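Local coordinates for protein putative dehydrogenase (Amycolatopsis orientalis, PDB 5A9T) that reduces cyclic imines to amines with NADPH, as an imine reductase that works as a dimer of two-domain subunits, at residues Ala223-Ile226 and Asp227-Val230; Asn265-Leu268 and Leu269-Ala272; Met122-Pro125 and Ala126-Gly129; Gly14-Gly17 and Ser18-Ala22; Glu201-Lys204 and Leu205-Trp209. All blocks are in the same frame, centred on the assembly; numbering follows the deposited sequence.

Interaction 1: residues Ala223-Ile226 and Asp227-Val230; sequences APTI and DEGV
Thr225 and Glu228 meet at the C-terminal end of helix 199-228, where the helix stops at Gly229 with a positive phi of 82°. Helical bonding persists to this glycine, since Gly229 N donates to Thr225 O at 3.1 Å. The next amide no longer reaches that carbonyl: Val230 N is 4.5 Å from Thr225 O, so the direct six-to-one bond of a Schellman motif is absent. A water takes the position instead, accepting from Val230 N and donating to Thr225 O at 2.7 Å. Its other proton goes to Glu228 OE1 at 2.6 Å. Glu228 can reach it because CG stands opposite the backbone N (chi1 177°), which carries the carboxylate forward past the helix end, alongside the methyl of Thr225. Asp227 is turned the other way. Its CG lies beside its own backbone N (chi1 -69°), and the carboxylate leans back toward the preceding turn, with OD2 3.4 Å from Ala223 O, an acceptor-acceptor approach that offers no bond. Its real partners are in the second subunit, where OD1 and OD2 take the N-H groups of Ala199 and Ala200 at the start of that subunit's helix 199-228; that helix end would probably stabilise the negative charge. Ile226 packs instead on Tyr231, Tyr283 and Arg290 and on Leu186 of the second subunit. Ala223 and Ile226 also belong to a calcium site of this protein, unoccupied in this chain. At the turn preceding the helix end, Asp227 N donates to Ala223 O at 3.1 Å.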
loop_
_atom_site.group_PDB
_atom_site.type_symbol
_atom_site.label_atom_id
_atom_site.label_comp_id
_atom_site.label_asym_id
_atom_site.label_seq_id
_atom_site.Cartn_x
_atom_site.Cartn_y
_atom_site.Cartn_z
ATOM N N ALA A 223 -11.596 -5.242 -7.743
ATOM C CA ALA A 223 -11.363 -6.677 -7.471
ATOM C C ALA A 223 -12.378 -7.610 -8.191
ATOM O O ALA A 223 -11.989 -8.619 -8.710
ATOM C CB ALA A 223 -11.248 -6.941 -5.954
ATOM N N PRO A 224 -13.713 -7.236 -8.233
ATOM C CA PRO A 224 -14.614 -8.144 -8.995
ATOM C C PRO A 224 -14.250 -8.210 -10.450
ATOM O O PRO A 224 -14.513 -9.265 -11.066
ATOM C CB PRO A 224 -16.013 -7.527 -8.728
ATOM C CG PRO A 224 -15.874 -6.873 -7.413
ATOM C CD PRO A 224 -14.455 -6.252 -7.439
ATOM N N THR A 225 -13.733 -7.132 -11.023
ATOM C CA THR A 225 -13.317 -7.137 -12.416
ATOM C C THR A 225 -12.088 -8.057 -12.656
ATOM O O THR A 225 -11.970 -8.852 -13.589
ATOM C CB THR A 225 -13.031 -5.692 -12.895
ATOM O OG1 THR A 225 -14.214 -4.956 -12.754
ATOM C CG2 THR A 225 -12.648 -5.668 -14.354
ATOM N N ILE A 226 -11.175 -8.088 -11.658
ATOM C CA ILE A 226 -10.089 -9.035 -11.651
ATOM C C ILE A 226 -10.534 -10.458 -11.714
ATOM O O ILE A 226 -10.082 -11.300 -12.509
ATOM C CB ILE A 226 -9.068 -8.735 -10.512
ATOM C CG1 ILE A 226 -8.392 -7.375 -10.698
ATOM C CG2 ILE A 226 -8.117 -9.916 -10.387
ATOM C CD1 ILE A 226 -7.721 -6.873 -9.452
ATOM N N ASP A 227 -11.484 -10.798 -10.836
ATOM C CA ASP A 227 -11.991 -12.141 -10.779
ATOM C C ASP A 227 -12.753 -12.541 -12.062
ATOM O O ASP A 227 -12.680 -13.685 -12.483
ATOM C CB ASP A 227 -12.936 -12.274 -9.573
ATOM C CG ASP A 227 -12.194 -12.186 -8.284
ATOM O OD1 ASP A 227 -11.014 -12.714 -8.287
ATOM O OD2 ASP A 227 -12.753 -11.642 -7.270
ATOM N N GLU A 228 -13.428 -11.575 -12.701
ATOM C CA GLU A 228 -14.037 -11.845 -14.030
ATOM C C GLU A 228 -13.039 -12.241 -15.095
ATOM O O GLU A 228 -13.352 -13.118 -15.943
ATOM C CB GLU A 228 -14.900 -10.625 -14.455
ATOM C CG GLU A 228 -15.531 -10.758 -15.881
ATOM C CD GLU A 228 -16.059 -9.435 -16.382
ATOM O OE1 GLU A 228 -15.329 -8.440 -16.450
ATOM O OE2 GLU A 228 -17.307 -9.440 -16.631
ATOM N N GLY A 229 -11.877 -11.601 -15.065
ATOM C CA GLY A 229 -10.753 -12.064 -15.914
ATOM C C GLY A 229 -10.747 -11.612 -17.361
ATOM O O GLY A 229 -10.105 -12.268 -18.163
ATOM N N VAL A 230 -11.498 -10.560 -17.706
ATOM C CA VAL A 230 -11.544 -9.971 -19.056
ATOM C C VAL A 230 -10.630 -8.767 -19.137
ATOM O O VAL A 230 -9.838 -8.568 -20.136
ATOM C CB VAL A 230 -12.984 -9.602 -19.441
ATOM C CG1 VAL A 230 -12.961 -8.813 -20.747
ATOM C CG2 VAL A 230 -13.798 -10.861 -19.494
HETATM O O HOH W 1 -12.712 -8.461 -16.196
#

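Interaction 2: residues Asn265-Leu268 and Leu269-Ala272; sequences NKEL and LDRA
An i to i+4 salt bridge between Lys266 and Asp270 runs along one side of helix 260-274, in the helical C-terminal domain. The ammonium NZ of Lys266 binds Asp270 OD2 at 3.2 Å, using the syn lone pair, the one on the side of the other oxygen. OD1 of Asp270 stays farther from NZ, at 3.9 Å, so the grip is one-sided. The lysine arrives there by a bent chain: it leaves extended, then turns at chi3 (103°) and chi4 (66°), which folds the ammonium back to the acid while Lys266 CG passes 3.8 Å from Asp270 OD2. The two side chains cross at a slant. An alanine in place of Asp270 would probably leave the ammonium of Lys266 without its partner in this helix and its bent chain free to swing. The bridge adds to the main-chain bond from Asp270 N to Lys266 O, at 2.9 Å, so the same two residues are tied twice. On the buried side, Leu269 CG rests 3.6 Å from Asn265 O, and the Leu269 side chain packs on Val242 and Leu245 of helix 238-255 and on Tyr282, a residue of the ligand pocket. Arg271 extends instead to the second subunit, where NH1 forms salt bridges with Glu260 and Asp258. The partly exposed Lys266-Asp270 pair thus probably balances its charges within the helix, while Arg271 is paired across the subunit boundary.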
loop_
_atom_site.group_PDB
_atom_site.type_symbol
_atom_site.label_atom_id
_atom_site.label_comp_id
_atom_site.label_asym_id
_atom_site.label_seq_id
_atom_site.Cartn_x
_atom_site.Cartn_y
_atom_site.Cartn_z
ATOM N N ASN A 265 8.985 -1.207 -11.996
ATOM C CA ASN A 265 7.521 -1.202 -12.238
ATOM C C ASN A 265 7.241 -1.027 -13.699
ATOM O O ASN A 265 6.317 -1.760 -14.169
ATOM C CB ASN A 265 6.894 -0.096 -11.413
ATOM C CG ASN A 265 6.809 -0.431 -9.950
ATOM O OD1 ASN A 265 6.756 -1.618 -9.540
ATOM N ND2 ASN A 265 6.732 0.581 -9.099
ATOM N N LYS A 266 7.974 -0.214 -14.421
ATOM C CA LYS A 266 7.790 -0.111 -15.845
ATOM C C LYS A 266 8.162 -1.461 -16.512
ATOM O O LYS A 266 7.422 -2.001 -17.330
ATOM C CB LYS A 266 8.594 1.000 -16.397
ATOM C CG LYS A 266 8.508 1.083 -17.903
ATOM C CD LYS A 266 9.012 2.421 -18.376
ATOM C CE LYS A 266 10.388 2.235 -18.925
ATOM N NZ LYS A 266 10.379 1.397 -20.164
ATOM N N GLU A 267 9.194 -2.112 -16.077
ATOM C CA GLU A 267 9.476 -3.438 -16.682
ATOM C C GLU A 267 8.396 -4.473 -16.504
ATOM O O GLU A 267 8.262 -5.321 -17.427
ATOM C CB GLU A 267 10.771 -4.033 -16.074
ATOM C CG GLU A 267 11.970 -3.305 -16.647
ATOM C CD GLU A 267 13.304 -3.595 -15.918
ATOM O OE1 GLU A 267 13.299 -4.368 -14.959
ATOM O OE2 GLU A 267 14.299 -2.949 -16.307
ATOM N N LEU A 268 7.692 -4.514 -15.390
ATOM C CA LEU A 268 6.593 -5.430 -15.248
ATOM C C LEU A 268 5.579 -5.149 -16.345
ATOM O O LEU A 268 5.038 -6.161 -16.899
ATOM C CB LEU A 268 5.782 -5.460 -13.937
ATOM C CG LEU A 268 6.604 -5.842 -12.678
ATOM C CD1 LEU A 268 5.982 -5.371 -11.344
ATOM C CD2 LEU A 268 6.838 -7.369 -12.668
ATOM N N LEU A 269 5.354 -3.865 -16.673
ATOM C CA LEU A 269 4.396 -3.474 -17.723
ATOM C C LEU A 269 4.892 -3.821 -19.104
ATOM O O LEU A 269 4.125 -4.215 -19.973
ATOM C CB LEU A 269 3.954 -2.040 -17.601
ATOM C CG LEU A 269 3.329 -1.641 -16.227
ATOM C CD1 LEU A 269 2.751 -0.286 -16.356
ATOM C CD2 LEU A 269 2.332 -2.633 -15.769
ATOM N N ASP A 270 6.144 -3.571 -19.361
ATOM C CA ASP A 270 6.736 -3.989 -20.679
ATOM C C ASP A 270 6.579 -5.492 -20.926
ATOM O O ASP A 270 6.183 -5.908 -22.070
ATOM C CB ASP A 270 8.232 -3.668 -20.571
ATOM C CG ASP A 270 8.556 -2.127 -20.592
ATOM O OD1 ASP A 270 7.730 -1.262 -21.075
ATOM O OD2 ASP A 270 9.709 -1.777 -20.109
ATOM N N ARG A 271 6.747 -6.328 -19.932
ATOM C CA ARG A 271 6.521 -7.805 -20.043
ATOM C C ARG A 271 5.072 -8.097 -20.488
ATOM O O ARG A 271 4.761 -8.935 -21.352
ATOM C CB ARG A 271 6.835 -8.498 -18.695
ATOM C CG ARG A 271 6.959 -10.024 -18.590
ATOM C CD ARG A 271 7.391 -10.373 -17.149
ATOM N NE ARG A 271 6.918 -11.712 -16.829
ATOM C CZ ARG A 271 6.735 -12.222 -15.595
ATOM N NH1 ARG A 271 6.984 -11.533 -14.413
ATOM N NH2 ARG A 271 6.283 -13.462 -15.542
ATOM N N ALA A 272 4.139 -7.407 -19.872
ATOM C CA ALA A 272 2.746 -7.543 -20.177
ATOM C C ALA A 272 2.392 -7.026 -21.545
ATOM O O ALA A 272 1.584 -7.725 -22.230
ATOM C CB ALA A 272 1.932 -6.774 -19.105
#

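Interaction 3: residues Met122-Pro125 and Ala126-Gly129; sequences MVPP and AMVG
Met127 folds back over Val123 and Pro124 in the loop that follows strand 115-121 of the Rossmann-type NADP-binding domain. Its CB sits 3.8 Å from Val123 CB and also 3.5 Å from Pro124 O, so the chain starts out against both a branched side chain and a carbonyl. Beyond CG, SD comes alongside the proline ring, 4.0 Å from Pro124 CD. A bend at the last torsion (chi3 50°) returns the methyl to the valine, where Met127 CE lies 3.9 Å from Val123 CG1. Val123 and Met127 thus cross at about a right angle, whereas Pro124 and Met127 run side by side and point the same way. The backbone beneath is a short 3-10 turn, with two successive i to i+3 bonds: Met127 N to Pro124 O at 2.9 Å and Val128 N to Pro125 O at 3.1 Å. In both, the donor stands well above the carbonyl plane rather than on a lone pair, as the tight turn imposes. A water closes the far side of the turn, donating to Pro125 O and, at 2.6 Å, to Val128 O.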
loop_
_atom_site.group_PDB
_atom_site.type_symbol
_atom_site.label_atom_id
_atom_site.label_comp_id
_atom_site.label_asym_id
_atom_site.label_seq_id
_atom_site.Cartn_x
_atom_site.Cartn_y
_atom_site.Cartn_z
ATOM N N MET A 122 0.062 -12.428 13.077
ATOM C CA MET A 122 0.237 -11.246 12.200
ATOM C C MET A 122 0.823 -10.072 12.886
ATOM O O MET A 122 0.793 -9.012 12.281
ATOM C CB MET A 122 -1.066 -10.937 11.538
ATOM C CG MET A 122 -1.642 -12.075 10.725
ATOM S SD MET A 122 -0.555 -12.792 9.488
ATOM C CE MET A 122 -0.312 -11.388 8.366
ATOM N N VAL A 123 1.386 -10.235 14.037
ATOM C CA VAL A 123 1.950 -9.123 14.828
ATOM C C VAL A 123 3.192 -9.597 15.486
ATOM O O VAL A 123 3.493 -10.798 15.607
ATOM C CB VAL A 123 0.928 -8.540 15.871
ATOM C CG1 VAL A 123 -0.243 -8.010 15.146
ATOM C CG2 VAL A 123 0.585 -9.665 16.886
ATOM N N PRO A 124 4.041 -8.707 15.956
ATOM C CA PRO A 124 5.201 -9.159 16.699
ATOM C C PRO A 124 4.864 -9.639 18.104
ATOM O O PRO A 124 3.765 -9.340 18.650
ATOM C CB PRO A 124 6.162 -7.886 16.742
ATOM C CG PRO A 124 5.360 -6.858 16.023
ATOM C CD PRO A 124 4.020 -7.263 15.649
ATOM N N PRO A 125 5.851 -10.358 18.683
ATOM C CA PRO A 125 5.616 -10.896 20.031
ATOM C C PRO A 125 5.069 -9.924 21.069
ATOM O O PRO A 125 4.169 -10.264 21.825
ATOM C CB PRO A 125 6.974 -11.496 20.416
ATOM C CG PRO A 125 7.657 -11.817 19.153
ATOM C CD PRO A 125 7.139 -10.815 18.151
ATOM N N ALA A 126 5.536 -8.654 21.044
ATOM C CA ALA A 126 5.086 -7.682 22.059
ATOM C C ALA A 126 3.711 -7.305 21.927
ATOM O O ALA A 126 3.114 -6.764 22.863
ATOM C CB ALA A 126 5.933 -6.398 22.015
ATOM N N MET A 127 3.078 -7.532 20.754
ATOM C CA MET A 127 1.725 -7.203 20.565
ATOM C C MET A 127 0.672 -8.354 20.845
ATOM O O MET A 127 -0.534 -8.151 20.919
ATOM C CB MET A 127 1.483 -6.672 19.173
ATOM C CG MET A 127 2.080 -5.278 19.042
ATOM S SD MET A 127 1.587 -4.620 17.465
ATOM C CE MET A 127 -0.190 -4.881 17.424
ATOM N N VAL A 128 1.247 -9.560 21.044
ATOM C CA VAL A 128 0.391 -10.697 21.339
ATOM C C VAL A 128 -0.409 -10.424 22.602
ATOM O O VAL A 128 0.147 -9.892 23.605
ATOM C CB VAL A 128 1.225 -12.014 21.453
ATOM C CG1 VAL A 128 0.309 -13.132 22.026
ATOM C CG2 VAL A 128 1.906 -12.306 20.039
ATOM N N GLY A 129 -1.709 -10.666 22.583
ATOM C CA GLY A 129 -2.628 -10.422 23.690
ATOM C C GLY A 129 -3.165 -9.023 23.830
ATOM O O GLY A 129 -3.937 -8.782 24.760
HETATM O O HOH W 2 2.728 -9.822 24.188
#

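Interaction 4: residues Gly14-Gly17 and Ser18-Ala22; sequences GPMG and SALAA
With chi1 at -65°, Ser18 holds its OG beside its own backbone N, over Gly14 at the start of helix 15-26, the helix that follows the glycine-rich turn of the Rossmann beta-alpha-beta unit. OG lies 2.9 Å from Gly14 O; its one proton could also go to Leu13 O, where the bond would be weak, so the choice is not settled. The amide of the same serine is unambiguous: Ser18 N donates to Gly14 O at 2.8 Å, so the carbonyl of Gly14, the helix N-cap, is gripped by the amide and approached by the hydroxyl of one residue. Leu20 uses a similar first torsion (chi1 -59°), which sends CG back toward the preceding turn, 3.4 Å from Met16 O. Its CD1 then reaches the bare backbone of Gly17, 4.1 Å from CA. Gly14 and Gly17 fit the GxGxxG pattern of dinucleotide-binding folds, and with Met16 they contribute to the NADP(+) site of this protein, which is empty in this chain. Met16 itself heads off the helix toward Pro125 and Val128, and only the base of its side chain approaches the next turn: its CG is 4.4 Å from Leu20 CD1.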
loop_
_atom_site.group_PDB
_atom_site.type_symbol
_atom_site.label_atom_id
_atom_site.label_comp_id
_atom_site.label_asym_id
_atom_site.label_seq_id
_atom_site.Cartn_x
_atom_site.Cartn_y
_atom_site.Cartn_z
ATOM N N GLY A 14 10.867 -19.784 22.365
ATOM C CA GLY A 14 11.485 -18.616 21.717
ATOM C C GLY A 14 10.728 -17.357 22.070
ATOM O O GLY A 14 9.758 -17.319 22.864
ATOM N N PRO A 15 11.084 -16.228 21.474
ATOM C CA PRO A 15 10.412 -14.955 21.853
ATOM C C PRO A 15 8.875 -14.986 21.586
ATOM O O PRO A 15 8.113 -14.499 22.403
ATOM C CB PRO A 15 11.086 -13.994 20.820
ATOM C CG PRO A 15 12.435 -14.544 20.638
ATOM C CD PRO A 15 12.267 -16.069 20.609
ATOM N N MET A 16 8.493 -15.596 20.464
ATOM C CA MET A 16 7.080 -15.725 20.147
ATOM C C MET A 16 6.400 -16.669 21.119
ATOM O O MET A 16 5.366 -16.357 21.713
ATOM C CB MET A 16 6.822 -16.116 18.713
ATOM C CG MET A 16 5.310 -16.023 18.435
ATOM S SD MET A 16 4.523 -14.416 18.630
ATOM C CE MET A 16 4.979 -13.678 17.141
ATOM N N GLY A 17 6.913 -17.898 21.319
ATOM C CA GLY A 17 6.283 -18.800 22.263
ATOM C C GLY A 17 6.169 -18.327 23.670
ATOM O O GLY A 17 5.184 -18.553 24.328
ATOM N N SER A 18 7.224 -17.632 24.091
ATOM C CA SER A 18 7.154 -17.032 25.364
ATOM C C SER A 18 6.058 -15.983 25.504
ATOM O O SER A 18 5.330 -15.886 26.509
ATOM C CB SER A 18 8.494 -16.367 25.683
ATOM O OG SER A 18 9.518 -17.333 25.784
ATOM N N ALA A 19 5.869 -15.136 24.440
ATOM C CA ALA A 19 4.771 -14.173 24.433
ATOM C C ALA A 19 3.355 -14.830 24.476
ATOM O O ALA A 19 2.478 -14.388 25.130
ATOM C CB ALA A 19 4.883 -13.236 23.245
ATOM N N LEU A 20 3.250 -15.952 23.776
ATOM C CA LEU A 20 2.020 -16.709 23.834
ATOM C C LEU A 20 1.728 -17.219 25.238
ATOM O O LEU A 20 0.641 -17.081 25.756
ATOM C CB LEU A 20 2.062 -17.890 22.866
ATOM C CG LEU A 20 2.262 -17.597 21.389
ATOM C CD1 LEU A 20 2.597 -18.782 20.463
ATOM C CD2 LEU A 20 1.116 -16.827 20.795
ATOM N N ALA A 21 2.723 -17.811 25.856
ATOM C CA ALA A 21 2.514 -18.313 27.159
ATOM C C ALA A 21 2.201 -17.217 28.195
ATOM O O ALA A 21 1.292 -17.370 28.980
ATOM C CB ALA A 21 3.750 -19.079 27.588
ATOM N N ALA A 22 2.893 -16.080 28.100
ATOM C CA ALA A 22 2.620 -14.965 28.950
ATOM C C ALA A 22 1.232 -14.410 28.811
ATOM O O ALA A 22 0.553 -14.166 29.791
ATOM C CB ALA A 22 3.640 -13.873 28.759
#

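Interaction 5: residues Glu201-Lys204 and Leu205-Trp209; sequences EFTK and LAVDW
The carbonyl of Thr203 takes two amides, Val207 N at 2.8 Å and Asp208 N at 3.1 Å, where helix 199-228 widens into a pi-type turn at residues 206-209. The two bonds differ in shape: the one to Asp208 leaves almost in line with the carbonyl (C=O...N angle 172°), that to Val207 is bent (129°). Lys204 O meets Asp208 CB rather than an amide. One residue earlier the spacing is the ordinary i to i+4, Ala206 N donating to Phe202 O. Beside that bond the Phe202 ring folds along the helix, its CG opposite the backbone N (chi1 178°), and Ala206 CB settles over one face as a CH-pi contact, 3.8 Å from the ring centroid. The methyl is displaced toward the rim, with Phe202 CE2 its nearest ring atom at 3.6 Å. The ring also meets that of Tyr170 of the second subunit, their planes steeply inclined, and packs on Ala188 and Val192 of helix 166-193. A serine in place of Phe202 would probably leave the Ala206 methyl without its aromatic cover and Tyr170 of the second subunit without its ring partner. Asp208 ties the turn to the second subunit, where its OD1 forms a salt bridge with Lys220. Thr203 OG1 bonds to Ala200 O, and a water joins the two side chains, donating to Thr203 OG1 and, at 2.8 Å, to Asp208 OD2.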
loop_
_atom_site.group_PDB
_atom_site.type_symbol
_atom_site.label_atom_id
_atom_site.label_comp_id
_atom_site.label_asym_id
_atom_site.label_seq_id
_atom_site.Cartn_x
_atom_site.Cartn_y
_atom_site.Cartn_z
ATOM N N GLU A 201 5.894 14.327 7.938
ATOM C CA GLU A 201 4.951 15.270 7.282
ATOM C C GLU A 201 4.192 14.629 6.143
ATOM O O GLU A 201 2.942 14.674 6.017
ATOM C CB GLU A 201 5.638 16.555 6.876
ATOM C CG GLU A 201 4.701 17.586 6.344
ATOM C CD GLU A 201 3.720 18.146 7.383
ATOM O OE1 GLU A 201 3.833 17.903 8.599
ATOM O OE2 GLU A 201 2.717 18.792 6.932
ATOM N N PHE A 202 4.972 13.928 5.327
ATOM C CA PHE A 202 4.465 13.321 4.059
ATOM C C PHE A 202 3.372 12.275 4.473
ATOM O O PHE A 202 2.336 12.110 3.780
ATOM C CB PHE A 202 5.549 12.660 3.291
ATOM C CG PHE A 202 5.140 11.983 2.030
ATOM C CD1 PHE A 202 4.398 12.659 1.048
ATOM C CD2 PHE A 202 5.449 10.674 1.801
ATOM C CE1 PHE A 202 4.047 12.005 -0.124
ATOM C CE2 PHE A 202 5.075 10.033 0.606
ATOM C CZ PHE A 202 4.359 10.713 -0.323
ATOM N N THR A 203 3.552 11.555 5.576
ATOM C CA THR A 203 2.505 10.562 5.948
ATOM C C THR A 203 1.095 11.047 6.170
ATOM O O THR A 203 0.102 10.364 6.025
ATOM C CB THR A 203 2.856 9.743 7.223
ATOM O OG1 THR A 203 2.750 10.676 8.372
ATOM C CG2 THR A 203 4.154 9.137 7.117
ATOM N N LYS A 204 0.976 12.333 6.557
ATOM C CA LYS A 204 -0.381 12.973 6.691
ATOM C C LYS A 204 -1.202 12.853 5.431
ATOM O O LYS A 204 -2.381 12.476 5.473
ATOM C CB LYS A 204 -0.215 14.449 7.084
ATOM C CG LYS A 204 0.452 14.594 8.446
ATOM C CD LYS A 204 0.686 16.080 8.781
ATOM C CE LYS A 204 1.314 16.208 10.115
ATOM N NZ LYS A 204 1.464 17.644 10.365
ATOM N N LEU A 205 -0.603 13.090 4.280
ATOM C CA LEU A 205 -1.326 12.890 3.077
ATOM C C LEU A 205 -1.159 11.437 2.528
ATOM O O LEU A 205 -2.125 10.832 2.102
ATOM C CB LEU A 205 -0.919 13.893 2.016
ATOM C CG LEU A 205 -1.521 15.276 2.260
ATOM C CD1 LEU A 205 -0.841 16.260 1.371
ATOM C CD2 LEU A 205 -2.977 15.318 1.941
ATOM N N ALA A 206 -0.005 10.843 2.650
ATOM C CA ALA A 206 0.241 9.566 1.997
ATOM C C ALA A 206 -0.473 8.401 2.716
ATOM O O ALA A 206 -0.945 7.494 2.016
ATOM C CB ALA A 206 1.741 9.306 1.872
ATOM N N VAL A 207 -0.477 8.413 4.038
ATOM C CA VAL A 207 -1.083 7.345 4.826
ATOM C C VAL A 207 -2.433 7.674 5.348
ATOM O O VAL A 207 -3.333 6.827 5.246
ATOM C CB VAL A 207 -0.111 6.955 6.009
ATOM C CG1 VAL A 207 -0.808 5.907 6.830
ATOM C CG2 VAL A 207 1.157 6.464 5.396
ATOM N N ASP A 208 -2.628 8.889 5.896
ATOM C CA ASP A 208 -3.943 9.121 6.423
ATOM C C ASP A 208 -5.011 9.262 5.406
ATOM O O ASP A 208 -6.175 9.037 5.672
ATOM C CB ASP A 208 -3.876 10.372 7.371
ATOM C CG ASP A 208 -2.947 10.204 8.582
ATOM O OD1 ASP A 208 -2.717 9.068 8.999
ATOM O OD2 ASP A 208 -2.353 11.241 9.022
ATOM N N TRP A 209 -4.657 9.704 4.181
ATOM C CA TRP A 209 -5.577 9.900 3.104
ATOM C C TRP A 209 -5.326 8.921 1.962
ATOM O O TRP A 209 -6.186 8.107 1.650
ATOM C CB TRP A 209 -5.553 11.388 2.620
ATOM C CG TRP A 209 -6.193 11.532 1.277
ATOM C CD1 TRP A 209 -7.513 11.241 0.945
ATOM C CD2 TRP A 209 -5.592 11.898 0.061
ATOM N NE1 TRP A 209 -7.704 11.367 -0.357
ATOM C CE2 TRP A 209 -6.558 11.780 -0.961
ATOM C CE3 TRP A 209 -4.325 12.280 -0.277
ATOM C CZ2 TRP A 209 -6.250 12.029 -2.276
ATOM C CZ3 TRP A 209 -4.043 12.636 -1.659
ATOM C CH2 TRP A 209 -5.039 12.487 -2.602
HETATM O O HOH W 3 1.539 15.575 3.879
HETATM O O HOH W 4 0.230 10.934 9.970
#

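Interactions 3 and 4 touch directly in the NADP-binding domain, their centres about 9 Å apart: Met16 SD packs on Val128 CG2 at 3.6 Å, which sets the 122-129 loop against the cofactor helix. Interactions 1 and 5 share helix 199-228, with centres about 30 Å apart in one chain, yet across the dimer they meet, Ala223 of one subunit packing on Thr203 of the other. Interaction 2 lies about 20 Å from interaction 1, centre to centre, and also contacts the second subunit. One bound methyltetrahydroisoquinoline lies about 7 Å from the Pro124 side chain in interaction 3 and another about 8 Å from that of Leu269 in interaction 2, neither in contact.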